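Local coordinates for protein CalS11 (PDB 3TOS) that probably methylates an oxygen atom during calicheamicin biosynthesis, taking the methyl group from S-adenosylmethionine, and is bound here to the demethylated product S-adenosyl-L-homocysteine, at residues I183-F188 and G210-F215; L56-A61 and R242-R247. One frame throughout, in Å; residues are numbered along the deposited sequence.

In the fold
Helix 50-65 comes first along the chain and carries the N-terminal half of contact 2, whose partner, 242-247, arrives only after 180 intervening residues. Contact 1 lies nested inside that long loop: strand 183-188 and strand 211-215 close a short excursion of 21 residues, much of it helix 193-203, and so pair as neighbouring parallel strands of the mixed sheet. Contact 1 thus builds the middle of the Rossmann-like sheet, while contact 2 joins a helix packed on it to the turn that follows strand 242-243, outermost in the sheet of this chain. The two contacts touch directly, since CE of Met59, present as selenomethionine, lies 3.5 Å from Tyr187 CE2, packing helix against sheet.

Contact 1 (I183-F188 and G210-F215); sequences IALAYF and GSIVAF
Ala184 O receives the amide of Ile212 at 2.9 Å, the first of four backbone bonds that join strands 183-188 and 211-215 in parallel. Ala186 then serves twice: its N donates to Ile212 O at 3.0 Å, and its O accepts Ala214 N almost straight, with 177° at the hydrogen. Phe188 N completes the set on Ala214 O at 2.8 Å. Leu185 and Tyr187 turn their peptide groups the other way, to Val72 and Met74 of strand 72-76, so strand 183-188 is bonded along both edges. This is the parallel centre of a Rossmann-like methyltransferase sheet, and helix 193-203 forms the crossover between the two strands.

At the corner of the chain a side chain takes the place of a backbone donor, and serine suits it: Ser211 OG, anti to its carbonyl carbon (chi1 -66°), donates to Ile183 O at 2.6 Å, in the carbonyl plane, while Ser211 OG in turn accepts Thr208 N.

Side chains alternate between the faces. Small Ala214 lets the Tyr187 ring lie close, CB to CD2 3.7 Å, beneath helix 50-65, and the Tyr187 hydroxyl is hydrogen-bonded to Asp216 OD2. On the other face Phe188 and Phe215 run side by side; their planes, 29° apart, are slid so far that the rings barely overlap, although Phe215 CE2 lies over one face of Phe188. Phe188 CE1 also packs on Val213 CG1 at 3.8 Å, and helix 193-203 covers this ring.

The buried peptide groups described here are thus met by neighbouring strands or by the Ser211 hydroxyl. The one polar atom of the Tyr187 side chain, OH, is bonded to Asp216, which binds the L-glutamate and the sodium ion, and is likely to limit the rotation of that carboxylate.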
ATOM      1  N   ILE B 183      -9.396   2.661  30.108  1.00  7.26           N
ATOM      2  CA  ILE B 183      -8.941   1.240  30.028  1.00  8.73           C
ATOM      3  C   ILE B 183      -8.441   1.005  28.654  1.00  7.89           C
ATOM      4  O   ILE B 183      -9.216   1.045  27.677  1.00  9.96           O
ATOM      5  CB  ILE B 183     -10.092   0.254  30.361  1.00  9.24           C
ATOM      6  CG1 ILE B 183     -10.532   0.520  31.810  1.00  8.99           C
ATOM      7  CG2 ILE B 183      -9.618  -1.281  30.135  1.00 10.32           C
ATOM      8  CD1 ILE B 183     -11.832  -0.196  32.223  1.00  9.34           C
ATOM      9  N   ALA B 184      -7.137   0.774  28.521  1.00  6.71           N
ATOM     10  CA  ALA B 184      -6.570   0.426  27.212  1.00  6.13           C
ATOM     11  C   ALA B 184      -6.752  -1.046  26.832  1.00  7.55           C
ATOM     12  O   ALA B 184      -7.055  -1.361  25.677  1.00  9.09           O
ATOM     13  CB  ALA B 184      -5.104   0.799  27.160  1.00  8.20           C
ATOM     14  N   LEU B 185      -6.570  -1.916  27.819  1.00  7.60           N
ATOM     15  CA  LEU B 185      -6.651  -3.364  27.574  1.00  8.59           C
ATOM     16  C   LEU B 185      -7.350  -3.992  28.785  1.00  8.38           C
ATOM     17  O   LEU B 185      -6.937  -3.799  29.926  1.00  9.44           O
ATOM     18  CB  LEU B 185      -5.234  -3.972  27.361  1.00  9.37           C
ATOM     19  CG  LEU B 185      -5.106  -5.510  27.320  1.00 11.70           C
ATOM     20  CD1 LEU B 185      -5.945  -6.086  26.154  1.00 12.79           C
ATOM     21  CD2 LEU B 185      -3.632  -5.878  27.203  1.00 13.04           C
ATOM     22  N   ALA B 186      -8.447  -4.697  28.537  1.00  7.86           N
ATOM     23  CA  ALA B 186      -9.237  -5.387  29.570  1.00  8.07           C
ATOM     24  C   ALA B 186      -9.174  -6.861  29.232  1.00  8.08           C
ATOM     25  O   ALA B 186      -9.695  -7.288  28.169  1.00  9.69           O
ATOM     26  CB  ALA B 186     -10.676  -4.918  29.561  1.00  9.02           C
ATOM     27  N   TYR B 187      -8.437  -7.632  30.069  1.00  7.74           N
ATOM     28  CA  TYR B 187      -8.243  -9.066  29.842  1.00  7.45           C
ATOM     29  C   TYR B 187      -9.164  -9.881  30.738  1.00  6.58           C
ATOM     30  O   TYR B 187      -8.959  -9.980  31.948  1.00  7.66           O
ATOM     31  CB  TYR B 187      -6.751  -9.450  30.023  1.00  8.94           C
ATOM     32  CG  TYR B 187      -6.502 -10.799  29.374  1.00  9.29           C
ATOM     33  CD1 TYR B 187      -6.695 -12.002  30.084  1.00 10.27           C
ATOM     34  CD2 TYR B 187      -6.125 -10.893  28.030  1.00 10.78           C
ATOM     35  CE1 TYR B 187      -6.568 -13.237  29.448  1.00 11.32           C
ATOM     36  CE2 TYR B 187      -5.964 -12.116  27.398  1.00 11.25           C
ATOM     37  CZ  TYR B 187      -6.195 -13.273  28.101  1.00 10.70           C
ATOM     38  OH  TYR B 187      -6.043 -14.493  27.457  1.00 12.78           O
ATOM     39  N   PHE B 188     -10.182 -10.490  30.141  1.00  7.30           N
ATOM     40  CA  PHE B 188     -11.121 -11.303  30.911  1.00  7.31           C
ATOM     41  C   PHE B 188     -10.674 -12.743  31.017  1.00  7.89           C
ATOM     42  O   PHE B 188     -10.645 -13.483  30.016  1.00  9.71           O
ATOM     43  CB  PHE B 188     -12.495 -11.265  30.204  1.00  9.25           C
ATOM     44  CG  PHE B 188     -13.225  -9.983  30.449  1.00  9.14           C
ATOM     45  CD1 PHE B 188     -12.931  -8.825  29.699  1.00 10.63           C
ATOM     46  CD2 PHE B 188     -14.208  -9.935  31.403  1.00  9.63           C
ATOM     47  CE1 PHE B 188     -13.612  -7.607  29.940  1.00 10.40           C
ATOM     48  CE2 PHE B 188     -14.899  -8.762  31.647  1.00  9.58           C
ATOM     49  CZ  PHE B 188     -14.618  -7.558  30.890  1.00 11.22           C
ATOM     50  N   GLY B 210     -10.792   1.775  20.060  1.00  7.22           N
ATOM     51  CA  GLY B 210      -9.411   1.326  19.962  1.00  8.37           C
ATOM     52  C   GLY B 210      -8.963   0.557  21.215  1.00  8.75           C
ATOM     53  O   GLY B 210      -7.970  -0.173  21.162  1.00  9.99           O
ATOM     54  N   SER B 211      -9.653   0.762  22.349  1.00  7.96           N
ATOM     55  CA  SER B 211      -9.401  -0.126  23.496  1.00  7.21           C
ATOM     56  C   SER B 211      -9.592  -1.582  23.108  1.00  8.17           C
ATOM     57  O   SER B 211     -10.458  -1.915  22.311  1.00  9.64           O
ATOM     58  CB  SER B 211     -10.316   0.195  24.687  1.00  7.52           C
ATOM     59  OG  SER B 211     -10.013   1.498  25.205  1.00  8.92           O
ATOM     60  N   ILE B 212      -8.785  -2.458  23.672  1.00  7.81           N
ATOM     61  CA  ILE B 212      -8.974  -3.865  23.350  1.00  8.76           C
ATOM     62  C   ILE B 212      -9.657  -4.580  24.506  1.00  8.14           C
ATOM     63  O   ILE B 212      -9.252  -4.398  25.671  1.00 10.03           O
ATOM     64  CB  ILE B 212      -7.582  -4.585  23.089  1.00 10.76           C
ATOM     65  CG1 ILE B 212      -6.893  -3.908  21.910  1.00 14.75           C
ATOM     66  CG2 ILE B 212      -7.780  -6.170  22.958  1.00 11.70           C
ATOM     67  CD1 ILE B 212      -7.565  -4.157  20.600  1.00 15.71           C
ATOM     68  N   VAL B 213     -10.644  -5.412  24.179  1.00  7.02           N
ATOM     69  CA  VAL B 213     -11.308  -6.269  25.146  1.00  7.36           C
ATOM     70  C   VAL B 213     -11.036  -7.709  24.734  1.00  7.81           C
ATOM     71  O   VAL B 213     -11.375  -8.105  23.614  1.00  9.51           O
ATOM     72  CB  VAL B 213     -12.822  -5.994  25.212  1.00  8.86           C
ATOM     73  CG1 VAL B 213     -13.498  -6.959  26.218  1.00 10.77           C
ATOM     74  CG2 VAL B 213     -13.010  -4.510  25.612  1.00  9.42           C
ATOM     75  N   ALA B 214     -10.340  -8.451  25.598  1.00  8.54           N
ATOM     76  CA  ALA B 214      -9.945  -9.831  25.279  1.00  9.02           C
ATOM     77  C   ALA B 214     -10.527 -10.860  26.240  1.00  8.86           C
ATOM     78  O   ALA B 214     -10.776 -10.546  27.402  1.00 10.46           O
ATOM     79  CB  ALA B 214      -8.418  -9.939  25.266  1.00  9.59           C
ATOM     80  N   PHE B 215     -10.778 -12.057  25.720  1.00  8.54           N
ATOM     81  CA  PHE B 215     -11.410 -13.139  26.487  1.00  9.48           C
ATOM     82  C   PHE B 215     -10.571 -14.375  26.357  1.00  8.52           C
ATOM     83  O   PHE B 215     -10.138 -14.747  25.256  1.00 10.74           O
ATOM     84  CB  PHE B 215     -12.803 -13.461  25.926  1.00  9.67           C
ATOM     85  CG  PHE B 215     -13.781 -12.322  26.073  1.00 11.53           C
ATOM     86  CD1 PHE B 215     -13.999 -11.457  25.003  1.00 12.34           C
ATOM     87  CD2 PHE B 215     -14.450 -12.107  27.287  1.00 11.70           C
ATOM     88  CE1 PHE B 215     -14.890 -10.420  25.122  1.00 12.79           C
ATOM     89  CE2 PHE B 215     -15.368 -11.065  27.422  1.00 13.49           C
ATOM     90  CZ  PHE B 215     -15.562 -10.194  26.356  1.00 14.01           C
TER

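Contact 2 (L56-A61 and R242-R247); sequences LLSMDA and RLLPGR
Ser58, on helix 50-65, meets both ends of a type II beta turn that runs from Leu244 to Arg247, closed by Arg247 N on Leu244 O. Gly246 fits the third position of the turn, where phi is positive (91°). Leu243 makes backbone bonds to a neighbouring subunit and Pro245 packs on Asp68 of that subunit, so the turn touches it as well as the helix.

The apolar part belongs to Leu244, whose CD1 rests on Ala61 CB at 3.8 Å and on Ser58 OG at 3.5 Å. Alanine, with its single methyl, leaves room for this branch close to the helix.

The polar part belongs to Arg247. Its chain, extended from CG to NE, is long enough to carry NH1 to Ser58 OG, a bond of 3.0 Å with the oxygen near the guanidinium plane. Serine suits the site because its hydroxyl accepts here while it donates to Thr54 O, one helical turn back. An alanine in place of Arg247 would probably leave Ser58 OG without this donor and open a gap beside the helix. Val93 of another neighbouring subunit also packs on Arg247.

A water extends the link: it accepts from Arg247 NH1 at 2.8 Å and donates weakly to Leu57 O at 3.1 Å.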
ATOM      1  N   LEU B  56       2.699 -16.086  26.035  1.00  7.92           N
ATOM      2  CA  LEU B  56       3.564 -14.924  26.120  1.00  7.27           C
ATOM      3  C   LEU B  56       3.498 -14.079  24.843  1.00  7.16           C
ATOM      4  O   LEU B  56       3.309 -12.884  24.911  1.00  7.98           O
ATOM      5  CB  LEU B  56       5.001 -15.358  26.492  1.00  7.24           C
ATOM      6  CG  LEU B  56       6.006 -14.213  26.674  1.00  9.32           C
ATOM      7  CD1 LEU B  56       7.146 -14.762  27.520  1.00 10.99           C
ATOM      8  CD2 LEU B  56       6.524 -13.655  25.333  1.00 10.17           C
ATOM      9  N   LEU B  57       3.589 -14.726  23.695  1.00  7.92           N
ATOM     10  CA  LEU B  57       3.572 -14.029  22.450  1.00  8.15           C
ATOM     11  C   LEU B  57       2.185 -13.388  22.248  1.00  7.88           C
ATOM     12  O   LEU B  57       2.058 -12.325  21.643  1.00  8.67           O
ATOM     13  CB  LEU B  57       3.909 -14.967  21.289  1.00  7.75           C
ATOM     14  CG  LEU B  57       5.342 -15.520  21.301  1.00  9.64           C
ATOM     15  CD1 LEU B  57       5.450 -16.599  20.240  1.00 10.92           C
ATOM     16  CD2 LEU B  57       6.339 -14.377  21.064  1.00 11.97           C
ATOM     17  N   SER B  58       1.097 -14.071  22.695  1.00  8.08           N
ATOM     18  CA  SER B  58      -0.255 -13.495  22.546  1.00  8.90           C
ATOM     19  C   SER B  58      -0.423 -12.257  23.441  1.00  8.03           C
ATOM     20  O   SER B  58      -0.979 -11.239  22.980  1.00  8.69           O
ATOM     21  CB  SER B  58      -1.340 -14.515  22.911  1.00  7.79           C
ATOM     22  OG  SER B  58      -1.360 -15.502  21.889  1.00  9.01           O
HETATM   23  N   MSE B  59       0.086 -12.296  24.673  1.00  8.17           N
HETATM   24  CA  MSE B  59       0.036 -11.094  25.528  1.00  8.76           C
HETATM   25  C   MSE B  59       0.808  -9.931  24.909  1.00 10.01           C
HETATM   26  O   MSE B  59       0.354  -8.765  24.985  1.00  8.61           O
HETATM   27  CB  MSE B  59       0.534 -11.387  26.939  1.00 10.06           C
HETATM   28  CG  MSE B  59      -0.308 -12.411  27.724  1.00 10.91           C
HETATM   29 SE   MSE B  59      -2.225 -12.055  27.791  0.66 13.29          SE
HETATM   30  CE  MSE B  59      -2.832 -13.286  26.401  1.00 12.05           C
ATOM     31  N   ASP B  60       1.956 -10.248  24.314  1.00  9.55           N
ATOM     32  CA  ASP B  60       2.746  -9.244  23.634  1.00  8.53           C
ATOM     33  C   ASP B  60       1.986  -8.652  22.439  1.00 10.05           C
ATOM     34  O   ASP B  60       2.043  -7.438  22.210  1.00  9.22           O
ATOM     35  CB  ASP B  60       4.101  -9.838  23.165  1.00  7.33           C
ATOM     36  CG  ASP B  60       4.892  -8.879  22.353  1.00  8.67           C
ATOM     37  OD1 ASP B  60       5.413  -7.938  22.953  1.00 10.65           O
ATOM     38  OD2 ASP B  60       5.057  -9.070  21.136  1.00 10.65           O
ATOM     39  N   ALA B  61       1.257  -9.493  21.696  1.00  8.61           N
ATOM     40  CA  ALA B  61       0.493  -9.012  20.541  1.00  8.65           C
ATOM     41  C   ALA B  61      -0.634  -8.074  21.012  1.00  9.71           C
ATOM     42  O   ALA B  61      -0.866  -7.022  20.389  1.00 10.44           O
ATOM     43  CB  ALA B  61      -0.112 -10.195  19.769  1.00  8.58           C
ATOM     44  N   ARG B 242     -11.798 -11.450  17.104  1.00  7.88           N
ATOM     45  CA  ARG B 242     -10.688 -11.982  16.319  1.00  8.74           C
ATOM     46  C   ARG B 242      -9.865 -12.929  17.156  1.00  8.28           C
ATOM     47  O   ARG B 242      -9.865 -12.858  18.386  1.00  8.64           O
ATOM     48  CB  ARG B 242      -9.768 -10.849  15.860  1.00  8.14           C
ATOM     49  CG  ARG B 242     -10.432  -9.915  14.858  1.00  8.08           C
ATOM     50  CD  ARG B 242     -10.586 -10.646  13.491  1.00  9.45           C
ATOM     51  NE  ARG B 242     -11.256  -9.781  12.512  1.00 11.59           N
ATOM     52  CZ  ARG B 242     -12.591  -9.711  12.296  1.00 12.48           C
ATOM     53  NH1 ARG B 242     -13.445 -10.457  13.020  1.00 11.93           N
ATOM     54  NH2 ARG B 242     -13.063  -8.874  11.339  1.00 14.00           N
ATOM     55  N   LEU B 243      -9.182 -13.840  16.449  1.00  8.35           N
ATOM     56  CA  LEU B 243      -8.110 -14.658  17.007  1.00  8.41           C
ATOM     57  C   LEU B 243      -6.781 -14.144  16.509  1.00  9.53           C
ATOM     58  O   LEU B 243      -6.725 -13.531  15.433  1.00 12.16           O
ATOM     59  CB  LEU B 243      -8.208 -16.103  16.453  1.00 10.77           C
ATOM     60  CG  LEU B 243      -9.442 -16.931  16.857  1.00 11.10           C
ATOM     61  CD1 LEU B 243      -9.287 -18.324  16.227  1.00 12.44           C
ATOM     62  CD2 LEU B 243      -9.562 -17.034  18.353  1.00 12.31           C
ATOM     63  N   LEU B 244      -5.694 -14.433  17.241  1.00  8.79           N
ATOM     64  CA  LEU B 244      -4.371 -14.398  16.629  1.00  9.80           C
ATOM     65  C   LEU B 244      -4.237 -15.756  15.886  1.00 10.35           C
ATOM     66  O   LEU B 244      -4.417 -16.787  16.526  1.00  9.97           O
ATOM     67  CB  LEU B 244      -3.288 -14.294  17.734  1.00 10.93           C
ATOM     68  CG  LEU B 244      -3.483 -13.027  18.593  1.00 11.74           C
ATOM     69  CD1 LEU B 244      -2.573 -13.027  19.800  1.00 11.73           C
ATOM     70  CD2 LEU B 244      -3.311 -11.727  17.756  1.00 12.82           C
ATOM     71  N   PRO B 245      -3.992 -15.767  14.536  1.00 10.35           N
ATOM     72  CA  PRO B 245      -4.112 -17.009  13.761  1.00 10.99           C
ATOM     73  C   PRO B 245      -3.321 -18.166  14.366  1.00 11.68           C
ATOM     74  O   PRO B 245      -2.165 -17.953  14.796  1.00 12.95           O
ATOM     75  CB  PRO B 245      -3.536 -16.618  12.392  1.00 12.75           C
ATOM     76  CG  PRO B 245      -3.875 -15.155  12.244  1.00 13.87           C
ATOM     77  CD  PRO B 245      -3.846 -14.576  13.660  1.00 11.89           C
ATOM     78  N   GLY B 246      -3.956 -19.347  14.420  1.00 10.52           N
ATOM     79  CA  GLY B 246      -3.310 -20.566  14.917  1.00 10.36           C
ATOM     80  C   GLY B 246      -3.508 -20.792  16.388  1.00 10.39           C
ATOM     81  O   GLY B 246      -3.082 -21.840  16.889  1.00 13.13           O
ATOM     82  N   ARG B 247      -4.149 -19.831  17.075  1.00  9.30           N
ATOM     83  CA  ARG B 247      -4.288 -19.871  18.540  1.00  9.53           C
ATOM     84  C   ARG B 247      -5.762 -19.803  18.907  1.00  9.88           C
ATOM     85  O   ARG B 247      -6.467 -18.859  18.525  1.00 12.17           O
ATOM     86  CB  ARG B 247      -3.494 -18.670  19.176  1.00 11.50           C
ATOM     87  CG  ARG B 247      -2.059 -18.626  18.673  1.00 11.66           C
ATOM     88  CD  ARG B 247      -1.323 -17.489  19.266  1.00 10.02           C
ATOM     89  NE  ARG B 247      -0.057 -17.368  18.567  1.00 13.66           N
ATOM     90  CZ  ARG B 247       0.758 -16.352  18.665  1.00 13.70           C
ATOM     91  NH1 ARG B 247       0.531 -15.395  19.570  1.00 13.14           N
ATOM     92  NH2 ARG B 247       1.807 -16.321  17.862  1.00 15.46           N
TER
HETATM   93  O   HOH W   1       1.888 -13.123  18.679  1.00 16.84           O